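Local coordinates for protein class B carbapenemase GOB-18 (Elizabethkingia meningoseptica, PDB 5K0W) that probably hydrolyses beta-lactam antibiotics, carbapenems included, as a class B3 metallo-beta-lactamase with two zinc ions in its active site, at residues Glu30-Tyr35 and Gly48-Leu52; Ala34-Phe38 and Asn80-Leu84; Tyr222-Phe226 and Leu275-Tyr279. All blocks are in the same frame, centred on the assembly; numbering follows the deposited sequence.

Interactions 1 and 2 start from the same N-terminal segment, share A34 and Y35, and touch each other, with centres about 11 Å apart; interaction 3 lies about 27 and 34 Å from them, centre to centre. Interaction 1 is the most polar: backbone carbonyls, a threonine hydroxyl and an aspartate meet close to the zinc site, with an indole and a tyrosine ring among them. Interaction 2 seats a proline on the end of helix 73-83, partly buried, with one weak hydrogen bond and a lysine at its exposed margin. Interaction 3 joins helix 218-230 to the C-terminal helix 265-284 through buried aromatic rings, with no hydrogen bond between the two segments.

Interaction 1: residues Glu30-Tyr35 and Gly48-Leu52; sequences EWNQAY and GTYDL
An ST motif in the loop between strands 44-46 and 55-59 anchors the N-terminal segment beside the zinc site, T49 binding W31 across the contact. With chi1 at 67°, T49 tucks OG1 back over its own main chain, which lets it accept from the L52 amide N at 3.0 Å while donating to W31 O at 2.7 Å, approaching from above that carbonyl's plane. The next residue, Y50, gives a nearly straight bond from its N to Q33 O (2.7 Å, N-H...O 164°); the bond from D51 N to E30 O is weak. L52 CD2 lies over one face of the W31 indole, 3.7 Å from the centroid of the five-membered ring and almost on its normal. At the edge of that indole, NE1 makes a weak, bent bond to D51 OD2 (3.3 Å). The Q33 amide lies nearly flat over a face of Y50, planes 20° apart, with NE2 3.3 Å from Y50 CD1. Y50 also stacks with H248. A water donates to both E30 OE1 and D51 OD1, and probably eases the closeness of two carboxylates. D51 OD2 is also hydrogen-bonded to ND1 of H241, a zinc ligand, and D51 OD1 to the backbone N of S243. D51 is thus a second-shell residue that probably orients H241, held mainly by H241 and S243 and less by the weak bonds with W31 NE1 and E30 O.

Interaction 2: residues Ala34-Phe38 and Asn80-Leu84; sequences AYEPF and NIQKL. With GOL (glycerol), chain L.
This is a loop-to-helix contact, partly buried and away from the metal site, in which P37, just ahead of an outermost strand, 38-41, packs against N80, K83 and L84 at the C-terminal end of helix 73-83. The spacing of these three residues places them on one side of the helix, and they share the pyrrolidine ring: N80 and K83 at CG and CD, L84 mainly at CB. P37 CG approaches the backbone at N80 O (3.3 Å), P37 CD lies by K83 CD (3.7 Å) and N80 OD1 (3.3 Å), and P37 CB rests on L84 CG (3.7 Å). CD2 of L84 continues along the backbone towards F38. The N80 side chain reaches past P37 CD toward Y35, with CG anti to its carbonyl carbon (chi1 -76°). This brings ND2 to Y35 O, where the bond is long and bent (3.3 Å, N-H...O 123°) and therefore weak; the same ND2 is also hydrogen-bonded to the backbone oxygen of V47. The N80 carboxamide thus links the loop to the chain that follows strand 44-46. At the solvent-facing margin E36 and K83 cross at about a right angle. The lysine's CE, not its NZ, is what the carboxylate meets: E36 OE1 is 3.3 Å from K83 CE, but 4.4 Å from K83 NZ, too far for a salt bridge. A glycerol, probably from the crystallisation liquor, lies between loop and helix; its O2 donates to N80 OD1 (2.8 Å), while its O3 reaches Y35 O only weakly. The arrangement fits the alpha-beta/beta-alpha sandwich of the metallo-beta-lactamase superfamily, with helices on the outer faces of two sheets: here the lead-in to an edge strand is seated on the end of one such helix.

Interaction 3: residues Tyr222-Phe226 and Leu275-Tyr279; sequences YAYTF and LEKSY
The F226 ring lies over the backbone of E276, whose CA stands 3.7 Å from the ring centroid and 19° off its normal, a CH-pi contact. F226 comes from helix 218-230 and E276 from helix 265-284; the short segments run nearly antiparallel, with a signed crossing angle of -153° and axes 11.0 Å apart. L275 CB meets the edge of the same ring in its plane, 3.6 Å from F226 CE1. On the side of the next turn, F226 CE2 approaches Y279 CG at 3.4 Å. With chi1 at 161°, Y279 swings its ring away from its own backbone N and across to the partner helix, where CE1 reaches Y222 CB (3.5 Å) and OH lies 3.5 Å from A223 CB. Y222, F226 and Y279 thus form an aromatic cluster. The hydroxyl end of Y222 points away, bonded to S202 O, and its side chain comes within about 4 Å of that of the zinc ligand H175. No hydrogen bond crosses between the segments, so van der Waals and CH-pi contacts join them; weak polar links beyond, Y279 OH to Q219 O and E276 OE1 to K230 NZ, tie the same helices.

Interaction 1: residues Glu30-Tyr35 and Gly48-Leu52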
loop_
_atom_site.group_PDB
_atom_site.type_symbol
_atom_site.label_atom_id
_atom_site.label_comp_id
_atom_site.label_asym_id
_atom_site.label_seq_id
_atom_site.Cartn_x
_atom_site.Cartn_y
_atom_site.Cartn_z
ATOM N N GLU A 30 8.484 -15.024 -1.148
ATOM C CA GLU A 30 7.470 -14.401 -2.015
ATOM C C GLU A 30 7.583 -12.867 -2.139
ATOM O O GLU A 30 7.047 -12.298 -3.087
ATOM C CB GLU A 30 6.047 -14.799 -1.565
ATOM C CG GLU A 30 5.758 -16.291 -1.615
ATOM C CD GLU A 30 4.297 -16.693 -1.522
ATOM O OE1 GLU A 30 3.527 -16.016 -0.799
ATOM O OE2 GLU A 30 3.929 -17.717 -2.143
ATOM N N TRP A 31 8.273 -12.213 -1.198
ATOM C CA TRP A 31 8.422 -10.760 -1.187
ATOM C C TRP A 31 9.310 -10.213 -2.285
ATOM O O TRP A 31 9.011 -9.147 -2.837
ATOM C CB TRP A 31 8.912 -10.283 0.185
ATOM C CG TRP A 31 7.840 -10.258 1.240
ATOM C CD1 TRP A 31 6.637 -10.913 1.221
ATOM C CD2 TRP A 31 7.902 -9.571 2.490
ATOM N NE1 TRP A 31 5.945 -10.664 2.378
ATOM C CE2 TRP A 31 6.703 -9.856 3.184
ATOM C CE3 TRP A 31 8.877 -8.769 3.111
ATOM C CZ2 TRP A 31 6.436 -9.334 4.454
ATOM C CZ3 TRP A 31 8.616 -8.262 4.374
ATOM C CH2 TRP A 31 7.399 -8.524 5.023
ATOM N N ASN A 32 10.413 -10.930 -2.586
ATOM C CA ASN A 32 11.398 -10.545 -3.608
ATOM C C ASN A 32 11.258 -11.396 -4.865
ATOM O O ASN A 32 12.009 -11.217 -5.815
ATOM C CB ASN A 32 12.820 -10.619 -3.036
ATOM C CG ASN A 32 12.947 -10.002 -1.667
ATOM O OD1 ASN A 32 12.553 -8.849 -1.441
ATOM N ND2 ASN A 32 13.475 -10.767 -0.721
ATOM N N GLN A 33 10.285 -12.302 -4.871
ATOM C CA GLN A 33 9.988 -13.205 -5.979
ATOM C C GLN A 33 9.242 -12.445 -7.074
ATOM O O GLN A 33 8.277 -11.733 -6.774
ATOM C CB GLN A 33 9.150 -14.386 -5.454
ATOM C CG GLN A 33 9.129 -15.608 -6.348
ATOM C CD GLN A 33 7.920 -16.465 -6.072
ATOM O OE1 GLN A 33 7.622 -16.836 -4.929
ATOM N NE2 GLN A 33 7.209 -16.813 -7.122
ATOM N N ALA A 34 9.681 -12.597 -8.336
ATOM C CA ALA A 34 9.079 -11.911 -9.483
ATOM C C ALA A 34 7.676 -12.403 -9.802
ATOM O O ALA A 34 7.362 -13.580 -9.613
ATOM C CB ALA A 34 9.963 -12.055 -10.709
ATOM N N TYR A 35 6.840 -11.493 -10.295
ATOM C CA TYR A 35 5.481 -11.768 -10.729
ATOM C C TYR A 35 5.226 -10.957 -11.988
ATOM O O TYR A 35 5.551 -9.768 -12.040
ATOM C CB TYR A 35 4.457 -11.428 -9.637
ATOM C CG TYR A 35 3.059 -11.917 -9.949
ATOM C CD1 TYR A 35 2.676 -13.223 -9.666
ATOM C CD2 TYR A 35 2.117 -11.073 -10.515
ATOM C CE1 TYR A 35 1.399 -13.687 -9.966
ATOM C CE2 TYR A 35 0.836 -11.524 -10.819
ATOM C CZ TYR A 35 0.481 -12.834 -10.539
ATOM O OH TYR A 35 -0.778 -13.300 -10.817
ATOM N N GLY A 48 3.706 -5.041 -8.951
ATOM C CA GLY A 48 4.375 -5.546 -7.759
ATOM C C GLY A 48 5.068 -6.870 -7.939
ATOM O O GLY A 48 5.152 -7.395 -9.051
ATOM N N THR A 49 5.598 -7.400 -6.840
ATOM C CA THR A 49 6.291 -8.694 -6.812
ATOM C C THR A 49 5.243 -9.764 -6.524
ATOM O O THR A 49 4.046 -9.450 -6.479
ATOM C CB THR A 49 7.403 -8.722 -5.726
ATOM O OG1 THR A 49 6.819 -8.659 -4.415
ATOM C CG2 THR A 49 8.481 -7.676 -5.924
ATOM N N TYR A 50 5.684 -11.015 -6.293
ATOM C CA TYR A 50 4.775 -12.120 -5.999
ATOM C C TYR A 50 3.810 -11.803 -4.856
ATOM O O TYR A 50 2.618 -12.023 -5.010
ATOM C CB TYR A 50 5.525 -13.454 -5.794
ATOM C CG TYR A 50 4.622 -14.657 -5.961
ATOM C CD1 TYR A 50 4.309 -15.149 -7.227
ATOM C CD2 TYR A 50 4.033 -15.268 -4.858
ATOM C CE1 TYR A 50 3.458 -16.240 -7.390
ATOM C CE2 TYR A 50 3.186 -16.365 -5.007
ATOM C CZ TYR A 50 2.886 -16.837 -6.276
ATOM O OH TYR A 50 2.042 -17.911 -6.424
ATOM N N ASP A 51 4.299 -11.225 -3.749
ATOM C CA ASP A 51 3.423 -10.857 -2.636
ATOM C C ASP A 51 3.313 -9.353 -2.376
ATOM O O ASP A 51 2.283 -8.905 -1.876
ATOM C CB ASP A 51 3.801 -11.597 -1.341
ATOM C CG ASP A 51 2.717 -11.500 -0.280
ATOM O OD1 ASP A 51 1.523 -11.641 -0.633
ATOM O OD2 ASP A 51 3.059 -11.274 0.887
ATOM N N LEU A 52 4.357 -8.581 -2.691
ATOM C CA LEU A 52 4.335 -7.149 -2.423
ATOM C C LEU A 52 3.701 -6.354 -3.524
ATOM O O LEU A 52 4.338 -6.063 -4.542
ATOM C CB LEU A 52 5.711 -6.608 -1.988
ATOM C CG LEU A 52 6.383 -7.389 -0.846
ATOM C CD1 LEU A 52 7.790 -6.874 -0.568
ATOM C CD2 LEU A 52 5.537 -7.367 0.406
HETATM O O HOH W 1 1.569 -14.226 -2.004
HETATM O O HOH W 2 3.905 -7.576 -11.304
#

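Interaction 2: residues Ala34-Phe38 and Asn80-Leu84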
loop_
_atom_site.group_PDB
_atom_site.type_symbol
_atom_site.label_atom_id
_atom_site.label_comp_id
_atom_site.label_asym_id
_atom_site.label_seq_id
_atom_site.Cartn_x
_atom_site.Cartn_y
_atom_site.Cartn_z
ATOM N N ALA A 34 9.681 -12.597 -8.336
ATOM C CA ALA A 34 9.079 -11.911 -9.483
ATOM C C ALA A 34 7.676 -12.403 -9.802
ATOM O O ALA A 34 7.362 -13.580 -9.613
ATOM C CB ALA A 34 9.963 -12.055 -10.709
ATOM N N TYR A 35 6.840 -11.493 -10.295
ATOM C CA TYR A 35 5.481 -11.768 -10.729
ATOM C C TYR A 35 5.226 -10.957 -11.988
ATOM O O TYR A 35 5.551 -9.768 -12.040
ATOM C CB TYR A 35 4.457 -11.428 -9.637
ATOM C CG TYR A 35 3.059 -11.917 -9.949
ATOM C CD1 TYR A 35 2.676 -13.223 -9.666
ATOM C CD2 TYR A 35 2.117 -11.073 -10.515
ATOM C CE1 TYR A 35 1.399 -13.687 -9.966
ATOM C CE2 TYR A 35 0.836 -11.524 -10.819
ATOM C CZ TYR A 35 0.481 -12.834 -10.539
ATOM O OH TYR A 35 -0.778 -13.300 -10.817
ATOM N N GLU A 36 4.661 -11.608 -12.996
ATOM C CA GLU A 36 4.333 -11.041 -14.296
ATOM C C GLU A 36 3.266 -9.937 -14.180
ATOM O O GLU A 36 2.164 -10.213 -13.697
ATOM C CB GLU A 36 3.845 -12.174 -15.210
ATOM C CG GLU A 36 4.287 -12.034 -16.649
ATOM C CD GLU A 36 3.146 -11.680 -17.577
ATOM O OE1 GLU A 36 3.204 -10.596 -18.202
ATOM O OE2 GLU A 36 2.176 -12.470 -17.655
ATOM N N PRO A 37 3.551 -8.684 -14.616
ATOM C CA PRO A 37 2.532 -7.626 -14.501
ATOM C C PRO A 37 1.259 -7.876 -15.318
ATOM O O PRO A 37 1.312 -8.545 -16.351
ATOM C CB PRO A 37 3.277 -6.370 -14.970
ATOM C CG PRO A 37 4.329 -6.884 -15.889
ATOM C CD PRO A 37 4.790 -8.152 -15.225
ATOM N N PHE A 38 0.109 -7.361 -14.831
ATOM C CA PHE A 38 -1.189 -7.498 -15.491
ATOM C C PHE A 38 -2.094 -6.279 -15.293
ATOM O O PHE A 38 -1.862 -5.464 -14.403
ATOM C CB PHE A 38 -1.894 -8.816 -15.071
ATOM C CG PHE A 38 -2.514 -8.857 -13.695
ATOM C CD1 PHE A 38 -1.734 -9.097 -12.567
ATOM C CD2 PHE A 38 -3.885 -8.686 -13.525
ATOM C CE1 PHE A 38 -2.316 -9.152 -11.289
ATOM C CE2 PHE A 38 -4.460 -8.717 -12.245
ATOM C CZ PHE A 38 -3.669 -8.933 -11.135
ATOM N N ASN A 80 8.715 -4.618 -14.735
ATOM C CA ASN A 80 7.275 -4.874 -14.859
ATOM C C ASN A 80 6.592 -3.708 -15.585
ATOM O O ASN A 80 5.779 -3.949 -16.484
ATOM C CB ASN A 80 6.634 -5.111 -13.481
ATOM C CG ASN A 80 6.898 -6.469 -12.856
ATOM O OD1 ASN A 80 7.438 -7.385 -13.478
ATOM N ND2 ASN A 80 6.491 -6.642 -11.600
ATOM N N ILE A 81 6.956 -2.448 -15.228
ATOM C CA ILE A 81 6.415 -1.244 -15.866
ATOM C C ILE A 81 6.723 -1.269 -17.368
ATOM O O ILE A 81 5.800 -1.091 -18.163
ATOM C CB ILE A 81 6.839 0.066 -15.150
ATOM C CG1 ILE A 81 6.195 0.134 -13.732
ATOM C CG2 ILE A 81 6.460 1.299 -16.001
ATOM C CD1 ILE A 81 6.704 1.225 -12.775
ATOM N N GLN A 82 8.001 -1.577 -17.741
ATOM C CA GLN A 82 8.464 -1.706 -19.124
ATOM C C GLN A 82 7.678 -2.804 -19.880
ATOM O O GLN A 82 7.177 -2.539 -20.968
ATOM C CB GLN A 82 9.973 -1.989 -19.156
ATOM C CG GLN A 82 10.643 -1.609 -20.484
ATOM C CD GLN A 82 12.156 -1.514 -20.389
ATOM O OE1 GLN A 82 12.892 -2.428 -20.780
ATOM N NE2 GLN A 82 12.665 -0.383 -19.926
ATOM N N LYS A 83 7.524 -4.005 -19.274
ATOM C CA LYS A 83 6.797 -5.158 -19.820
ATOM C C LYS A 83 5.372 -4.816 -20.296
ATOM O O LYS A 83 4.925 -5.345 -21.317
ATOM C CB LYS A 83 6.765 -6.291 -18.781
ATOM C CG LYS A 83 6.414 -7.652 -19.350
ATOM C CD LYS A 83 6.687 -8.735 -18.333
ATOM C CE LYS A 83 6.411 -10.136 -18.839
ATOM N NZ LYS A 83 7.236 -10.522 -20.027
ATOM N N LEU A 84 4.671 -3.934 -19.573
ATOM C CA LEU A 84 3.316 -3.535 -19.955
ATOM C C LEU A 84 3.291 -2.478 -21.082
ATOM O O LEU A 84 2.216 -2.138 -21.586
ATOM C CB LEU A 84 2.537 -3.023 -18.727
ATOM C CG LEU A 84 2.226 -4.007 -17.600
ATOM C CD1 LEU A 84 1.812 -3.260 -16.381
ATOM C CD2 LEU A 84 1.113 -4.977 -17.985
HETATM C C1 GOL L . 9.747 -9.981 -16.534
HETATM O O1 GOL L . 9.812 -9.189 -17.714
HETATM C C2 GOL L . 8.927 -9.298 -15.464
HETATM O O2 GOL L . 9.775 -8.639 -14.515
HETATM C C3 GOL L . 7.979 -10.243 -14.761
HETATM O O3 GOL L . 8.532 -10.758 -13.558
#

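Interaction 3: residues Tyr222-Phe226 and Leu275-Tyr279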
loop_
_atom_site.group_PDB
_atom_site.type_symbol
_atom_site.label_atom_id
_atom_site.label_comp_id
_atom_site.label_asym_id
_atom_site.label_seq_id
_atom_site.Cartn_x
_atom_site.Cartn_y
_atom_site.Cartn_z
ATOM N N TYR A 222 -7.369 1.845 15.326
ATOM C CA TYR A 222 -7.905 0.577 14.799
ATOM C C TYR A 222 -9.453 0.543 14.915
ATOM O O TYR A 222 -10.148 0.101 13.981
ATOM C CB TYR A 222 -7.353 -0.624 15.621
ATOM C CG TYR A 222 -6.017 -1.181 15.170
ATOM C CD1 TYR A 222 -5.870 -1.778 13.919
ATOM C CD2 TYR A 222 -4.908 -1.151 16.009
ATOM C CE1 TYR A 222 -4.641 -2.273 13.496
ATOM C CE2 TYR A 222 -3.671 -1.642 15.593
ATOM C CZ TYR A 222 -3.551 -2.232 14.349
ATOM O OH TYR A 222 -2.342 -2.739 13.948
ATOM N N ALA A 223 -9.977 0.986 16.091
ATOM C CA ALA A 223 -11.414 1.011 16.354
ATOM C C ALA A 223 -12.146 1.885 15.325
ATOM O O ALA A 223 -13.163 1.452 14.774
ATOM C CB ALA A 223 -11.692 1.466 17.777
ATOM N N TYR A 224 -11.582 3.068 15.009
ATOM C CA TYR A 224 -12.128 3.968 14.007
ATOM C C TYR A 224 -12.074 3.234 12.650
ATOM O O TYR A 224 -13.115 3.057 12.013
ATOM C CB TYR A 224 -11.303 5.262 13.983
ATOM C CG TYR A 224 -11.463 6.106 12.732
ATOM C CD1 TYR A 224 -10.615 5.935 11.634
ATOM C CD2 TYR A 224 -12.419 7.117 12.669
ATOM C CE1 TYR A 224 -10.755 6.714 10.485
ATOM C CE2 TYR A 224 -12.556 7.913 11.533
ATOM C CZ TYR A 224 -11.724 7.709 10.441
ATOM O OH TYR A 224 -11.867 8.510 9.329
ATOM N N THR A 225 -10.845 2.770 12.257
ATOM C CA THR A 225 -10.504 2.035 11.040
ATOM C C THR A 225 -11.495 0.937 10.710
ATOM O O THR A 225 -11.930 0.873 9.562
ATOM C CB THR A 225 -9.045 1.586 11.069
ATOM O OG1 THR A 225 -8.257 2.750 11.180
ATOM C CG2 THR A 225 -8.613 0.862 9.790
ATOM N N PHE A 226 -11.880 0.102 11.701
ATOM C CA PHE A 226 -12.862 -0.965 11.474
ATOM C C PHE A 226 -14.238 -0.389 11.153
ATOM O O PHE A 226 -14.902 -0.866 10.223
ATOM C CB PHE A 226 -12.905 -1.983 12.629
ATOM C CG PHE A 226 -11.686 -2.891 12.719
ATOM C CD1 PHE A 226 -11.444 -3.863 11.752
ATOM C CD2 PHE A 226 -10.826 -2.824 13.805
ATOM C CE1 PHE A 226 -10.336 -4.715 11.853
ATOM C CE2 PHE A 226 -9.717 -3.661 13.888
ATOM C CZ PHE A 226 -9.481 -4.601 12.915
ATOM N N LEU A 275 -10.487 -9.653 11.049
ATOM C CA LEU A 275 -9.491 -8.746 11.595
ATOM C C LEU A 275 -10.055 -7.996 12.826
ATOM O O LEU A 275 -9.310 -7.759 13.789
ATOM C CB LEU A 275 -8.968 -7.802 10.509
ATOM C CG LEU A 275 -7.988 -8.428 9.503
ATOM C CD1 LEU A 275 -7.869 -7.599 8.250
ATOM C CD2 LEU A 275 -6.619 -8.616 10.099
ATOM N N GLU A 276 -11.367 -7.671 12.825
ATOM C CA GLU A 276 -12.038 -7.004 13.953
ATOM C C GLU A 276 -12.219 -7.999 15.087
ATOM O O GLU A 276 -11.957 -7.639 16.237
ATOM C CB GLU A 276 -13.372 -6.411 13.524
ATOM C CG GLU A 276 -13.939 -5.376 14.476
ATOM C CD GLU A 276 -15.393 -5.070 14.188
ATOM O OE1 GLU A 276 -15.656 -4.245 13.285
ATOM O OE2 GLU A 276 -16.269 -5.722 14.801
ATOM N N LYS A 277 -12.600 -9.269 14.762
ATOM C CA LYS A 277 -12.765 -10.380 15.724
ATOM C C LYS A 277 -11.482 -10.586 16.527
ATOM O O LYS A 277 -11.543 -10.654 17.753
ATOM C CB LYS A 277 -13.166 -11.688 15.006
ATOM C CG LYS A 277 -14.653 -11.974 15.039
ATOM C CD LYS A 277 -15.068 -12.990 13.972
ATOM C CE LYS A 277 -16.450 -13.517 14.278
ATOM N NZ LYS A 277 -17.093 -14.138 13.089
ATOM N N SER A 278 -10.322 -10.636 15.847
ATOM C CA SER A 278 -9.046 -10.794 16.552
ATOM C C SER A 278 -8.625 -9.496 17.254
ATOM O O SER A 278 -8.047 -9.569 18.339
ATOM C CB SER A 278 -7.950 -11.394 15.672
ATOM O OG SER A 278 -7.704 -10.605 14.529
ATOM N N TYR A 279 -9.003 -8.321 16.688
ATOM C CA TYR A 279 -8.702 -7.027 17.305
ATOM C C TYR A 279 -9.386 -6.917 18.675
ATOM O O TYR A 279 -8.734 -6.546 19.657
ATOM C CB TYR A 279 -9.091 -5.853 16.384
ATOM C CG TYR A 279 -9.229 -4.536 17.115
ATOM C CD1 TYR A 279 -8.111 -3.873 17.622
ATOM C CD2 TYR A 279 -10.478 -3.971 17.341
ATOM C CE1 TYR A 279 -8.237 -2.686 18.342
ATOM C CE2 TYR A 279 -10.615 -2.774 18.047
ATOM C CZ TYR A 279 -9.491 -2.139 18.551
ATOM O OH TYR A 279 -9.630 -0.964 19.249
#